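Local coordinates for endoglucanase (Clostridium thermocellum, PDB 2E4T), which probably hydrolyses internal beta-1,4-glucosidic bonds of cellulose and xyloglucan, this chain being the glycoside hydrolase family 44 part of a longer multidomain enzyme, at residues Y71-G76 / A87-T92; F93-L98 / N167-A172; A143-T148 / M158-N163; D281-P286 / A356-D361. One frame throughout, in Å; residues are numbered along the deposited sequence.

In the fold
All four contacts lie in the TIM barrel, with its eight parallel strands, rather than in the separate beta domain. Contacts 1 and 2 share helix 88-99, with centres 13 Å apart, and touch through the bond from Lys96 NZ to Gly76 O. Contacts 2 and 3 share helix 158-169, with centres 16 Å apart; contact 3 is nested inside the loop that contact 2 closes and lies near the calcium ion, about 6 Å from the Glu160 side chain. Contact 4 joins two strands of the barrel itself and touches none of the others. Its centre is 31 Å from that of contact 3, and it lies at the end of the barrel where related TIM-barrel glycosidases carry their catalytic residues.

Contact 1 (Y71-G76 / A87-T92); sequences YLLEDG and ASVVTT
Leu73 and Val89 cross their side chains at about a right angle where the short helix 71-75 leans on the start of helix 88-99, an outer helix of the TIM barrel. Measured on 71-75 and 88-92, the axes run in roughly the same direction, 26° apart, and approach to 9.5 Å. The meeting is mostly methyl against methyl: CD2 of Leu73 lies 3.7 Å from CG2 of Val89. With CG1 of Val89 anti to its backbone N (chi1 163°), CG2 is left beside that N, on the side that faces Leu73. Both valine methyls also touch Leu72, whose CB is 4.0 Å from Val89 CG2. Phe43 of barrel strand 40-43 packs on Leu72 and Val89 alike, so this patch continues into the barrel wall. Leu73 CD2 reaches further, to 3.6 Å from Ser88 OG, a hydroxyl whose main partner is Glu82 O. One turn on, Thr92 uses its two branches differently. OG1 bonds back to Ser88 O at 2.8 Å, meeting that carbonyl from the opposite face to Thr92 N, while methyl CG2 rests 3.6 Å from Gly76 O, the carbonyl oxygen that Lys96 NZ also grips.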
loop_
_atom_site.group_PDB
_atom_site.type_symbol
_atom_site.label_atom_id
_atom_site.label_comp_id
_atom_site.label_asym_id
_atom_site.label_seq_id
_atom_site.Cartn_x
_atom_site.Cartn_y
_atom_site.Cartn_z
ATOM N N TYR A 71 -14.876 18.738 2.516
ATOM C CA TYR A 71 -13.852 18.111 3.355
ATOM C C TYR A 71 -12.535 17.900 2.645
ATOM O O TYR A 71 -11.461 18.128 3.235
ATOM C CB TYR A 71 -14.372 16.760 3.887
ATOM C CG TYR A 71 -13.300 15.970 4.636
ATOM C CD1 TYR A 71 -13.004 16.267 5.961
ATOM C CD2 TYR A 71 -12.546 14.985 4.018
ATOM C CE1 TYR A 71 -11.981 15.573 6.636
ATOM C CE2 TYR A 71 -11.552 14.257 4.685
ATOM C CZ TYR A 71 -11.302 14.532 5.989
ATOM O OH TYR A 71 -10.326 13.840 6.679
ATOM N N LEU A 72 -12.533 17.393 1.394
ATOM C CA LEU A 72 -11.245 17.066 0.779
ATOM C C LEU A 72 -10.451 18.337 0.445
ATOM O O LEU A 72 -9.211 18.290 0.428
ATOM C CB LEU A 72 -11.392 16.170 -0.442
ATOM C CG LEU A 72 -11.783 14.743 -0.138
ATOM C CD1 LEU A 72 -12.036 13.986 -1.426
ATOM C CD2 LEU A 72 -10.686 14.030 0.706
ATOM N N LEU A 73 -11.132 19.444 0.123
ATOM C CA LEU A 73 -10.468 20.717 -0.072
ATOM C C LEU A 73 -9.757 21.168 1.210
ATOM O O LEU A 73 -8.606 21.607 1.223
ATOM C CB LEU A 73 -11.469 21.789 -0.520
ATOM C CG LEU A 73 -11.989 21.605 -1.937
ATOM C CD1 LEU A 73 -13.334 22.360 -2.107
ATOM C CD2 LEU A 73 -10.953 22.050 -2.946
ATOM N N GLU A 74 -10.488 21.081 2.331
ATOM C CA GLU A 74 -9.970 21.509 3.613
ATOM C C GLU A 74 -8.856 20.582 4.096
ATOM O O GLU A 74 -7.743 21.045 4.417
ATOM C CB GLU A 74 -11.126 21.546 4.623
ATOM C CG GLU A 74 -12.123 22.577 4.289
ATOM C CD GLU A 74 -13.337 22.389 5.186
ATOM O OE1 GLU A 74 -13.186 22.382 6.436
ATOM O OE2 GLU A 74 -14.472 22.231 4.697
ATOM N N ASP A 75 -9.110 19.288 4.101
ATOM C CA ASP A 75 -8.123 18.333 4.601
ATOM C C ASP A 75 -6.863 18.302 3.759
ATOM O O ASP A 75 -5.758 18.065 4.300
ATOM C CB ASP A 75 -8.698 16.945 4.680
ATOM C CG ASP A 75 -7.733 15.976 5.347
ATOM O OD1 ASP A 75 -7.546 16.109 6.574
ATOM O OD2 ASP A 75 -7.124 15.127 4.687
ATOM N N GLY A 76 -7.006 18.531 2.446
ATOM C CA GLY A 76 -5.837 18.544 1.582
ATOM C C GLY A 76 -5.075 19.843 1.609
ATOM O O GLY A 76 -4.009 19.931 0.956
ATOM N N ALA A 87 -10.338 19.764 -10.278
ATOM C CA ALA A 87 -9.301 18.855 -9.796
ATOM C C ALA A 87 -8.350 19.476 -8.806
ATOM O O ALA A 87 -7.309 18.848 -8.528
ATOM C CB ALA A 87 -8.529 18.204 -10.971
ATOM N N SER A 88 -8.669 20.622 -8.184
ATOM C CA SER A 88 -7.688 21.235 -7.267
ATOM C C SER A 88 -7.373 20.339 -6.082
ATOM O O SER A 88 -6.238 20.413 -5.544
ATOM C CB SER A 88 -8.132 22.615 -6.826
ATOM O OG SER A 88 -9.340 22.489 -6.092
ATOM N N VAL A 89 -8.295 19.499 -5.619
ATOM C CA VAL A 89 -7.928 18.539 -4.558
ATOM C C VAL A 89 -6.762 17.665 -5.051
ATOM O O VAL A 89 -5.801 17.415 -4.300
ATOM C CB VAL A 89 -9.162 17.688 -4.186
ATOM C CG1 VAL A 89 -8.769 16.430 -3.433
ATOM C CG2 VAL A 89 -10.113 18.523 -3.376
ATOM N N VAL A 90 -6.879 17.140 -6.264
ATOM C CA VAL A 90 -5.898 16.189 -6.807
ATOM C C VAL A 90 -4.617 16.891 -7.235
ATOM O O VAL A 90 -3.510 16.352 -7.025
ATOM C CB VAL A 90 -6.548 15.347 -7.909
ATOM C CG1 VAL A 90 -5.518 14.553 -8.672
ATOM C CG2 VAL A 90 -7.596 14.427 -7.274
ATOM N N THR A 91 -4.730 18.096 -7.824
ATOM C CA THR A 91 -3.513 18.779 -8.221
ATOM C C THR A 91 -2.759 19.313 -6.991
ATOM O O THR A 91 -1.504 19.314 -6.993
ATOM C CB THR A 91 -3.788 19.877 -9.250
ATOM O OG1 THR A 91 -4.618 20.915 -8.677
ATOM C CG2 THR A 91 -4.456 19.319 -10.499
ATOM N N THR A 92 -3.457 19.709 -5.920
ATOM C CA THR A 92 -2.724 20.038 -4.698
ATOM C C THR A 92 -2.025 18.789 -4.151
ATOM O O THR A 92 -0.853 18.837 -3.742
ATOM C CB THR A 92 -3.670 20.646 -3.615
ATOM O OG1 THR A 92 -4.231 21.854 -4.150
ATOM C CG2 THR A 92 -2.944 20.953 -2.345
#

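Contact 2 (F93-L98 / N167-A172); sequences FHDKAL and NKYGNA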
loop_
_atom_site.group_PDB
_atom_site.type_symbol
_atom_site.label_atom_id
_atom_site.label_comp_id
_atom_site.label_asym_id
_atom_site.label_seq_id
_atom_site.Cartn_x
_atom_site.Cartn_y
_atom_site.Cartn_z
ATOM N N PHE A 93 -2.730 17.650 -4.183
ATOM C CA PHE A 93 -2.164 16.420 -3.662
ATOM C C PHE A 93 -0.900 16.035 -4.445
ATOM O O PHE A 93 0.154 15.701 -3.840
ATOM C CB PHE A 93 -3.237 15.308 -3.810
ATOM C CG PHE A 93 -2.846 14.015 -3.177
ATOM C CD1 PHE A 93 -3.250 13.714 -1.888
ATOM C CD2 PHE A 93 -2.109 13.040 -3.893
ATOM C CE1 PHE A 93 -2.867 12.485 -1.286
ATOM C CE2 PHE A 93 -1.755 11.832 -3.322
ATOM C CZ PHE A 93 -2.123 11.572 -2.011
ATOM N N HIS A 94 -0.968 16.074 -5.778
ATOM C CA HIS A 94 0.181 15.734 -6.591
ATOM C C HIS A 94 1.282 16.787 -6.500
ATOM O O HIS A 94 2.479 16.459 -6.457
ATOM C CB HIS A 94 -0.242 15.442 -8.018
ATOM C CG HIS A 94 0.871 14.905 -8.877
ATOM N ND1 HIS A 94 1.665 13.813 -8.498
ATOM C CD2 HIS A 94 1.279 15.305 -10.110
ATOM C CE1 HIS A 94 2.509 13.589 -9.501
ATOM N NE2 HIS A 94 2.296 14.474 -10.483
ATOM N N ASP A 95 0.895 18.071 -6.481
ATOM C CA ASP A 95 1.926 19.117 -6.338
ATOM C C ASP A 95 2.698 18.902 -5.023
ATOM O O ASP A 95 3.943 19.074 -5.001
ATOM C CB ASP A 95 1.301 20.506 -6.315
ATOM C CG ASP A 95 0.757 20.980 -7.636
ATOM O OD1 ASP A 95 1.052 20.373 -8.686
ATOM O OD2 ASP A 95 0.080 22.057 -7.611
ATOM N N LYS A 96 1.989 18.582 -3.936
ATOM C CA LYS A 96 2.682 18.340 -2.666
ATOM C C LYS A 96 3.622 17.136 -2.820
ATOM O O LYS A 96 4.801 17.196 -2.368
ATOM C CB LYS A 96 1.690 18.088 -1.546
ATOM C CG LYS A 96 1.057 19.379 -0.982
ATOM C CD LYS A 96 0.040 19.045 0.099
ATOM C CE LYS A 96 -0.322 20.237 0.947
ATOM N NZ LYS A 96 -1.273 19.838 2.037
ATOM N N ALA A 97 3.155 16.049 -3.417
ATOM C CA ALA A 97 4.013 14.859 -3.603
ATOM C C ALA A 97 5.249 15.215 -4.411
ATOM O O ALA A 97 6.393 14.852 -4.026
ATOM C CB ALA A 97 3.207 13.755 -4.296
ATOM N N LEU A 98 5.085 15.923 -5.542
ATOM C CA LEU A 98 6.240 16.322 -6.353
ATOM C C LEU A 98 7.190 17.189 -5.513
ATOM O O LEU A 98 8.438 17.048 -5.626
ATOM C CB LEU A 98 5.783 17.094 -7.585
ATOM C CG LEU A 98 5.014 16.298 -8.638
ATOM C CD1 LEU A 98 4.505 17.252 -9.711
ATOM C CD2 LEU A 98 5.845 15.172 -9.221
ATOM N N ASN A 167 -2.790 16.833 -19.314
ATOM C CA ASN A 167 -2.502 18.150 -19.849
ATOM C C ASN A 167 -1.599 18.950 -18.908
ATOM O O ASN A 167 -0.678 19.650 -19.351
ATOM C CB ASN A 167 -3.819 18.876 -20.116
ATOM C CG ASN A 167 -3.579 20.272 -20.658
ATOM O OD1 ASN A 167 -3.649 21.246 -19.870
ATOM N ND2 ASN A 167 -3.190 20.383 -21.891
ATOM N N LYS A 168 -1.879 18.869 -17.603
ATOM C CA LYS A 168 -1.121 19.656 -16.636
ATOM C C LYS A 168 0.279 19.098 -16.396
ATOM O O LYS A 168 1.228 19.864 -16.267
ATOM C CB LYS A 168 -1.897 19.756 -15.335
ATOM C CG LYS A 168 -1.205 20.614 -14.303
ATOM C CD LYS A 168 -2.102 20.888 -13.092
ATOM C CE LYS A 168 -1.356 21.651 -11.959
ATOM N NZ LYS A 168 -0.011 21.128 -11.776
ATOM N N TYR A 169 0.381 17.772 -16.240
ATOM C CA TYR A 169 1.582 17.152 -15.692
ATOM C C TYR A 169 2.390 16.361 -16.698
ATOM O O TYR A 169 3.487 15.886 -16.336
ATOM C CB TYR A 169 1.215 16.233 -14.517
ATOM C CG TYR A 169 0.680 16.978 -13.331
ATOM C CD1 TYR A 169 1.470 17.863 -12.647
ATOM C CD2 TYR A 169 -0.632 16.789 -12.913
ATOM C CE1 TYR A 169 0.997 18.547 -11.522
ATOM C CE2 TYR A 169 -1.116 17.422 -11.797
ATOM C CZ TYR A 169 -0.312 18.331 -11.118
ATOM O OH TYR A 169 -0.834 18.932 -9.987
ATOM N N GLY A 170 1.865 16.131 -17.896
ATOM C CA GLY A 170 2.434 15.147 -18.784
ATOM C C GLY A 170 1.833 13.749 -18.502
ATOM O O GLY A 170 1.266 13.523 -17.422
ATOM N N ASN A 171 2.029 12.820 -19.414
ATOM C CA ASN A 171 1.552 11.474 -19.217
ATOM C C ASN A 171 2.438 10.713 -18.214
ATOM O O ASN A 171 3.504 11.193 -17.766
ATOM C CB ASN A 171 1.352 10.765 -20.548
ATOM C CG ASN A 171 2.667 10.416 -21.261
ATOM O OD1 ASN A 171 3.585 9.928 -20.646
ATOM N ND2 ASN A 171 2.805 10.785 -22.528
ATOM N N ALA A 172 1.997 9.491 -17.891
ATOM C CA ALA A 172 2.669 8.697 -16.865
ATOM C C ALA A 172 4.097 8.327 -17.193
ATOM O O ALA A 172 4.831 7.904 -16.281
ATOM C CB ALA A 172 1.879 7.438 -16.604
HETATM O O HOH W 1 0.376 23.674 -9.797
#
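Two neighbouring outer helices of the TIM barrel, 88-99 and 158-169, meet here through an edge-to-face (T-shaped) pair in which the edge of His94 is turned into the face of Tyr169. The ring planes stand 89° apart with centroids at 4.5 Å, and His94 CD2 sits over the middle of the tyrosine ring, 3.5 Å from Tyr169 CE1. CB of His94 leaves the backbone toward the other helix, and CG is anti to the backbone N (chi1 -172°). The rotation of the imidazole is fixed at both nitrogens, ND1 by Thr105 OG1 and NE2 by Thr176 O, and Leu98 CG packs on one of its faces. The opposite face of the Tyr169 ring is backed by Lys168 CG, which leaves the ring sandwiched between the histidine and an aliphatic chain. At the rim, Tyr169 OH donates to Asp95 OD1 at 2.7 Å, approaching from above the carboxylate plane, 57° out of it. Lys168 NZ adds a weak salt bridge to the same oxygen at 3.4 Å, a less certain one because this lysine has two conformers. Just beyond Tyr169 the helix stops at Gly170, where phi turns positive. The carboxylate's other oxygen faces water: Asp95 OD2 accepts from water 1 at 2.7 Å.

Contact 3 (A143-T148 / M158-N163); sequences APFSLT and MDEFVN
Phe145 lays its ring against one side of helix 158-169, touching Asp159, Glu160 and Asn163 in turn. Asn163 covers one face: its CB makes a CH-pi contact 4.1 Å from the centroid of the Phe145 ring, and its CG comes to 3.4 Å from Phe145 CD2, with the amide turned only modestly from the ring plane. Asp159 meets the far rim instead. Its CG lies between the backbone N and the carbonyl carbon (chi1 60°), and the carboxylate stands almost upright to the ring, planes 84° apart. OD1 is 3.3 Å from Phe145 CE1, while OD2 lies in the ring plane at the edge; OD1 is also held by the backbone N of Lys141. Glu160 slides past the ring in the opposite direction, its CB 3.8 Å from Phe145 CD1. CG is anti to the backbone N and the chain stays extended, which carries OE2 out to the loop backbone. There OE2 accepts from Ser146 N at 2.8 Å, on the anti side and nearly straight (160°), and takes a salt bridge from Lys141 NZ as well. The loop belongs to the excursion between barrel strand 104-109 and this outer helix of the TIM barrel. Between the two segments it supplies the calcium ligands Asp150, Asp153 and Tyr155. On the loop itself Ser146 OG closes an ST turn, accepting from Thr148 N at 2.9 Å. Water 2 donates to Ser146 O and Glu160 O and accepts from Asn163 ND2, 2.9 Å away.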
loop_
_atom_site.group_PDB
_atom_site.type_symbol
_atom_site.label_atom_id
_atom_site.label_comp_id
_atom_site.label_asym_id
_atom_site.label_seq_id
_atom_site.Cartn_x
_atom_site.Cartn_y
_atom_site.Cartn_z
ATOM N N ALA A 143 -17.213 12.809 -26.691
ATOM C CA ALA A 143 -17.254 14.128 -27.314
ATOM C C ALA A 143 -15.958 14.789 -26.885
ATOM O O ALA A 143 -15.288 14.333 -25.948
ATOM C CB ALA A 143 -18.457 14.944 -26.859
ATOM N N PRO A 144 -15.569 15.887 -27.541
ATOM C CA PRO A 144 -14.254 16.455 -27.242
ATOM C C PRO A 144 -14.118 16.879 -25.790
ATOM O O PRO A 144 -15.038 17.458 -25.204
ATOM C CB PRO A 144 -14.180 17.647 -28.213
ATOM C CG PRO A 144 -15.065 17.240 -29.379
ATOM C CD PRO A 144 -16.203 16.523 -28.730
ATOM N N PHE A 145 -12.933 16.621 -25.244
ATOM C CA PHE A 145 -12.634 17.054 -23.894
ATOM C C PHE A 145 -12.542 18.574 -23.782
ATOM O O PHE A 145 -12.075 19.243 -24.730
ATOM C CB PHE A 145 -11.292 16.479 -23.428
ATOM C CG PHE A 145 -11.236 14.975 -23.382
ATOM C CD1 PHE A 145 -12.298 14.238 -22.873
ATOM C CD2 PHE A 145 -10.092 14.307 -23.813
ATOM C CE1 PHE A 145 -12.197 12.843 -22.811
ATOM C CE2 PHE A 145 -9.995 12.921 -23.732
ATOM C CZ PHE A 145 -11.049 12.202 -23.236
ATOM N N SER A 146 -12.829 19.061 -22.588
ATOM C CA SER A 146 -12.567 20.429 -22.217
ATOM C C SER A 146 -11.762 20.463 -20.928
ATOM O O SER A 146 -11.935 19.595 -20.046
ATOM C CB SER A 146 -13.875 21.159 -21.979
ATOM O OG SER A 146 -13.612 22.484 -21.594
ATOM N N LEU A 147 -10.921 21.507 -20.795
ATOM C CA LEU A 147 -10.267 21.807 -19.505
ATOM C C LEU A 147 -11.159 22.573 -18.538
ATOM O O LEU A 147 -10.790 22.773 -17.369
ATOM C CB LEU A 147 -8.970 22.557 -19.730
ATOM C CG LEU A 147 -7.951 21.851 -20.602
ATOM C CD1 LEU A 147 -6.727 22.725 -20.821
ATOM C CD2 LEU A 147 -7.514 20.497 -20.018
ATOM N N THR A 148 -12.325 22.997 -19.026
ATOM C CA THR A 148 -13.322 23.668 -18.180
ATOM C C THR A 148 -14.579 22.820 -18.274
ATOM O O THR A 148 -15.482 23.087 -19.093
ATOM C CB THR A 148 -13.611 25.104 -18.613
ATOM O OG1 THR A 148 -13.916 25.158 -20.001
ATOM C CG2 THR A 148 -12.418 25.950 -18.455
ATOM N N MET A 158 -14.745 10.386 -16.476
ATOM C CA MET A 158 -13.415 10.008 -15.976
ATOM C C MET A 158 -12.298 10.255 -16.975
ATOM O O MET A 158 -11.207 10.688 -16.567
ATOM C CB MET A 158 -13.381 8.558 -15.467
ATOM C CG MET A 158 -14.214 8.332 -14.216
ATOM S SD MET A 158 -13.681 9.339 -12.813
ATOM C CE MET A 158 -14.880 10.664 -12.850
ATOM N N ASP A 159 -12.520 9.958 -18.253
ATOM C CA ASP A 159 -11.446 10.206 -19.200
ATOM C C ASP A 159 -11.133 11.720 -19.299
ATOM O O ASP A 159 -9.977 12.082 -19.494
ATOM C CB ASP A 159 -11.682 9.523 -20.553
ATOM C CG ASP A 159 -12.933 9.942 -21.298
ATOM O OD1 ASP A 159 -13.788 10.702 -20.815
ATOM O OD2 ASP A 159 -13.029 9.409 -22.475
ATOM N N GLU A 160 -12.153 12.578 -19.164
ATOM C CA GLU A 160 -11.932 14.001 -19.202
ATOM C C GLU A 160 -11.092 14.460 -17.987
ATOM O O GLU A 160 -10.223 15.333 -18.105
ATOM C CB GLU A 160 -13.265 14.738 -19.280
ATOM C CG GLU A 160 -13.087 16.222 -19.571
ATOM C CD GLU A 160 -14.425 16.894 -19.867
ATOM O OE1 GLU A 160 -15.373 16.768 -19.025
ATOM O OE2 GLU A 160 -14.536 17.545 -20.946
ATOM N N PHE A 161 -11.347 13.844 -16.817
ATOM C CA PHE A 161 -10.554 14.110 -15.610
ATOM C C PHE A 161 -9.081 13.723 -15.883
ATOM O O PHE A 161 -8.147 14.514 -15.626
ATOM C CB PHE A 161 -11.183 13.296 -14.487
ATOM C CG PHE A 161 -10.559 13.342 -13.100
ATOM C CD1 PHE A 161 -9.625 14.287 -12.689
ATOM C CD2 PHE A 161 -11.013 12.381 -12.189
ATOM C CE1 PHE A 161 -9.121 14.241 -11.401
ATOM C CE2 PHE A 161 -10.516 12.351 -10.888
ATOM C CZ PHE A 161 -9.579 13.280 -10.498
ATOM N N VAL A 162 -8.853 12.498 -16.362
ATOM C CA VAL A 162 -7.481 12.071 -16.676
ATOM C C VAL A 162 -6.846 13.016 -17.691
ATOM O O VAL A 162 -5.676 13.400 -17.581
ATOM C CB VAL A 162 -7.448 10.599 -17.108
ATOM C CG1 VAL A 162 -6.046 10.204 -17.555
ATOM C CG2 VAL A 162 -7.905 9.719 -15.955
ATOM N N ASN A 163 -7.613 13.414 -18.721
ATOM C CA ASN A 163 -7.057 14.332 -19.725
ATOM C C ASN A 163 -6.598 15.656 -19.058
ATOM O O ASN A 163 -5.552 16.216 -19.432
ATOM C CB ASN A 163 -8.128 14.614 -20.795
ATOM C CG ASN A 163 -7.602 15.576 -21.828
ATOM O OD1 ASN A 163 -6.754 15.194 -22.665
ATOM N ND2 ASN A 163 -8.031 16.843 -21.759
HETATM O O HOH W 2 -9.911 17.643 -19.713
#

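Contact 4 (D281-P286 / A356-D361); sequences DVHWYP and AITEYD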
loop_
_atom_site.group_PDB
_atom_site.type_symbol
_atom_site.label_atom_id
_atom_site.label_comp_id
_atom_site.label_asym_id
_atom_site.label_seq_id
_atom_site.Cartn_x
_atom_site.Cartn_y
_atom_site.Cartn_z
ATOM N N ASP A 281 -4.543 -4.906 -6.483
ATOM C CA ASP A 281 -4.481 -3.931 -5.372
ATOM C C ASP A 281 -5.420 -4.387 -4.277
ATOM O O ASP A 281 -6.644 -4.564 -4.526
ATOM C CB ASP A 281 -5.015 -2.583 -5.999
ATOM C CG ASP A 281 -5.192 -1.463 -5.032
ATOM O OD1 ASP A 281 -5.298 -1.729 -3.808
ATOM O OD2 ASP A 281 -5.189 -0.300 -5.521
ATOM N N VAL A 282 -4.873 -4.635 -3.084
ATOM C CA VAL A 282 -5.686 -5.056 -1.967
ATOM C C VAL A 282 -5.290 -4.235 -0.712
ATOM O O VAL A 282 -4.200 -3.656 -0.623
ATOM C CB VAL A 282 -5.560 -6.565 -1.654
ATOM C CG1 VAL A 282 -6.059 -7.407 -2.828
ATOM C CG2 VAL A 282 -4.095 -6.929 -1.286
ATOM N N HIS A 283 -6.227 -4.240 0.247
ATOM C CA HIS A 283 -6.006 -3.663 1.568
ATOM C C HIS A 283 -5.854 -4.821 2.546
ATOM O O HIS A 283 -6.606 -5.805 2.485
ATOM C CB HIS A 283 -7.184 -2.803 1.991
ATOM C CG HIS A 283 -7.425 -1.668 1.059
ATOM N ND1 HIS A 283 -6.637 -1.220 0.034
ATOM C CD2 HIS A 283 -8.523 -0.842 1.066
ATOM C CE1 HIS A 283 -7.246 -0.146 -0.531
ATOM N NE2 HIS A 283 -8.403 0.080 0.079
ATOM N N TRP A 284 -4.874 -4.698 3.469
ATOM C CA TRP A 284 -4.578 -5.762 4.414
ATOM C C TRP A 284 -4.360 -5.129 5.794
ATOM O O TRP A 284 -3.272 -4.659 6.118
ATOM C CB TRP A 284 -3.330 -6.586 3.994
ATOM C CG TRP A 284 -2.954 -7.671 4.911
ATOM C CD1 TRP A 284 -1.947 -7.649 5.857
ATOM C CD2 TRP A 284 -3.537 -9.007 4.992
ATOM N NE1 TRP A 284 -1.866 -8.899 6.490
ATOM C CE2 TRP A 284 -2.808 -9.740 5.970
ATOM C CE3 TRP A 284 -4.554 -9.660 4.307
ATOM C CZ2 TRP A 284 -3.103 -11.088 6.273
ATOM C CZ3 TRP A 284 -4.830 -11.011 4.624
ATOM C CH2 TRP A 284 -4.087 -11.679 5.606
ATOM N N TYR A 285 -5.438 -5.122 6.588
ATOM C CA TYR A 285 -5.343 -4.761 7.995
ATOM C C TYR A 285 -5.287 -6.065 8.736
ATOM O O TYR A 285 -6.239 -6.852 8.696
ATOM C CB TYR A 285 -6.532 -3.914 8.438
ATOM C CG TYR A 285 -6.507 -2.538 7.800
ATOM C CD1 TYR A 285 -5.742 -1.524 8.343
ATOM C CD2 TYR A 285 -7.267 -2.254 6.672
ATOM C CE1 TYR A 285 -5.735 -0.257 7.771
ATOM C CE2 TYR A 285 -7.287 -1.009 6.094
ATOM C CZ TYR A 285 -6.527 0.026 6.663
ATOM O OH TYR A 285 -6.568 1.306 6.212
ATOM N N PRO A 286 -4.148 -6.394 9.397
ATOM C CA PRO A 286 -4.019 -7.702 10.031
ATOM C C PRO A 286 -5.176 -7.979 10.973
ATOM O O PRO A 286 -5.542 -7.103 11.782
ATOM C CB PRO A 286 -2.683 -7.593 10.789
ATOM C CG PRO A 286 -1.961 -6.617 10.013
ATOM C CD PRO A 286 -2.917 -5.591 9.512
ATOM N N ALA A 356 0.022 -4.714 -5.207
ATOM C CA ALA A 356 0.154 -3.567 -4.316
ATOM C C ALA A 356 -0.731 -3.770 -3.091
ATOM O O ALA A 356 -1.846 -4.290 -3.183
ATOM C CB ALA A 356 -0.243 -2.268 -5.025
ATOM N N ILE A 357 -0.215 -3.287 -1.949
ATOM C CA ILE A 357 -0.945 -3.286 -0.671
ATOM C C ILE A 357 -1.200 -1.811 -0.367
ATOM O O ILE A 357 -0.342 -1.114 0.170
ATOM C CB ILE A 357 -0.169 -3.985 0.458
ATOM C CG1 ILE A 357 0.419 -5.335 0.004
ATOM C CG2 ILE A 357 -1.068 -4.083 1.658
ATOM C CD1 ILE A 357 -0.575 -6.377 -0.461
ATOM N N THR A 358 -2.394 -1.319 -0.790
ATOM C CA THR A 358 -2.616 0.119 -0.820
ATOM C C THR A 358 -3.209 0.696 0.488
ATOM O O THR A 358 -3.273 1.930 0.621
ATOM C CB THR A 358 -3.464 0.526 -2.024
ATOM O OG1 THR A 358 -4.724 -0.112 -1.942
ATOM C CG2 THR A 358 -2.706 0.307 -3.320
ATOM N N GLU A 359 -3.574 -0.168 1.433
ATOM C CA GLU A 359 -3.811 0.251 2.801
ATOM C C GLU A 359 -3.354 -0.908 3.682
ATOM O O GLU A 359 -3.628 -2.086 3.365
ATOM C CB GLU A 359 -5.271 0.539 3.157
ATOM C CG GLU A 359 -5.858 1.691 2.379
ATOM C CD GLU A 359 -7.292 2.042 2.726
ATOM O OE1 GLU A 359 -7.771 1.676 3.838
ATOM O OE2 GLU A 359 -7.934 2.749 1.892
ATOM N N TYR A 360 -2.721 -0.593 4.807
ATOM C CA TYR A 360 -2.383 -1.550 5.830
ATOM C C TYR A 360 -1.990 -0.722 7.068
ATOM O O TYR A 360 -1.644 0.477 6.970
ATOM C CB TYR A 360 -1.213 -2.480 5.423
ATOM C CG TYR A 360 0.109 -1.749 5.221
ATOM C CD1 TYR A 360 1.001 -1.638 6.277
ATOM C CD2 TYR A 360 0.431 -1.150 4.019
ATOM C CE1 TYR A 360 2.183 -0.945 6.174
ATOM C CE2 TYR A 360 1.638 -0.446 3.870
ATOM C CZ TYR A 360 2.491 -0.338 4.955
ATOM O OH TYR A 360 3.667 0.365 4.894
ATOM N N ASP A 361 -2.005 -1.387 8.233
ATOM C CA ASP A 361 -1.579 -0.786 9.515
ATOM C C ASP A 361 -1.460 -1.932 10.483
ATOM O O ASP A 361 -2.449 -2.615 10.754
ATOM C CB ASP A 361 -2.617 0.224 9.972
ATOM C CG ASP A 361 -2.345 0.807 11.363
ATOM O OD1 ASP A 361 -1.218 0.678 11.872
ATOM O OD2 ASP A 361 -3.295 1.463 11.923
#
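Glu359 lies over His283 and reaches Tyr285 at the C-terminal end of two adjacent parallel strands of the TIM barrel, where glycosidases with this barrel, such as those of families 5, 30, 39 and 51, carry their catalytic carboxylates; its place at the end of strand 354-360, seventh in the barrel, is consistent with the nucleophile of such enzymes. Its CB touches Tyr285 OH at 3.4 Å and also packs on His283 CG. CG, anti to the carbonyl carbon (chi1 -63°), stands over the centre of the His283 ring, a CH-pi contact of 3.6 Å to the centroid and 6° off the normal. CD lies 3.5 Å from His283 NE2, and the carboxylate is stacked on the imidazole with planes 19° apart. At the tip the oxygens part company: OE1 accepts from Tyr285 OH at 2.7 Å, on its anti side, and OE2 forms a salt bridge with Arg42 NH1. His283 NE2 is itself bonded to Asn185 OD1, which helps to fix the ring under the glutamate.

Backbone bonds hold the strands in parallel register, Val282 N to Ala356 O and Thr358 N to Val282 O, each 3.0 Å. After a corner at Glu359, its carbonyl O takes Trp284 N at 2.9 Å. Strand 226-232 flanks 279-284, strand 388-391 flanks 354-360, and on the outer side Tyr360 meets Gln374 and Phe381 of helix 368-384.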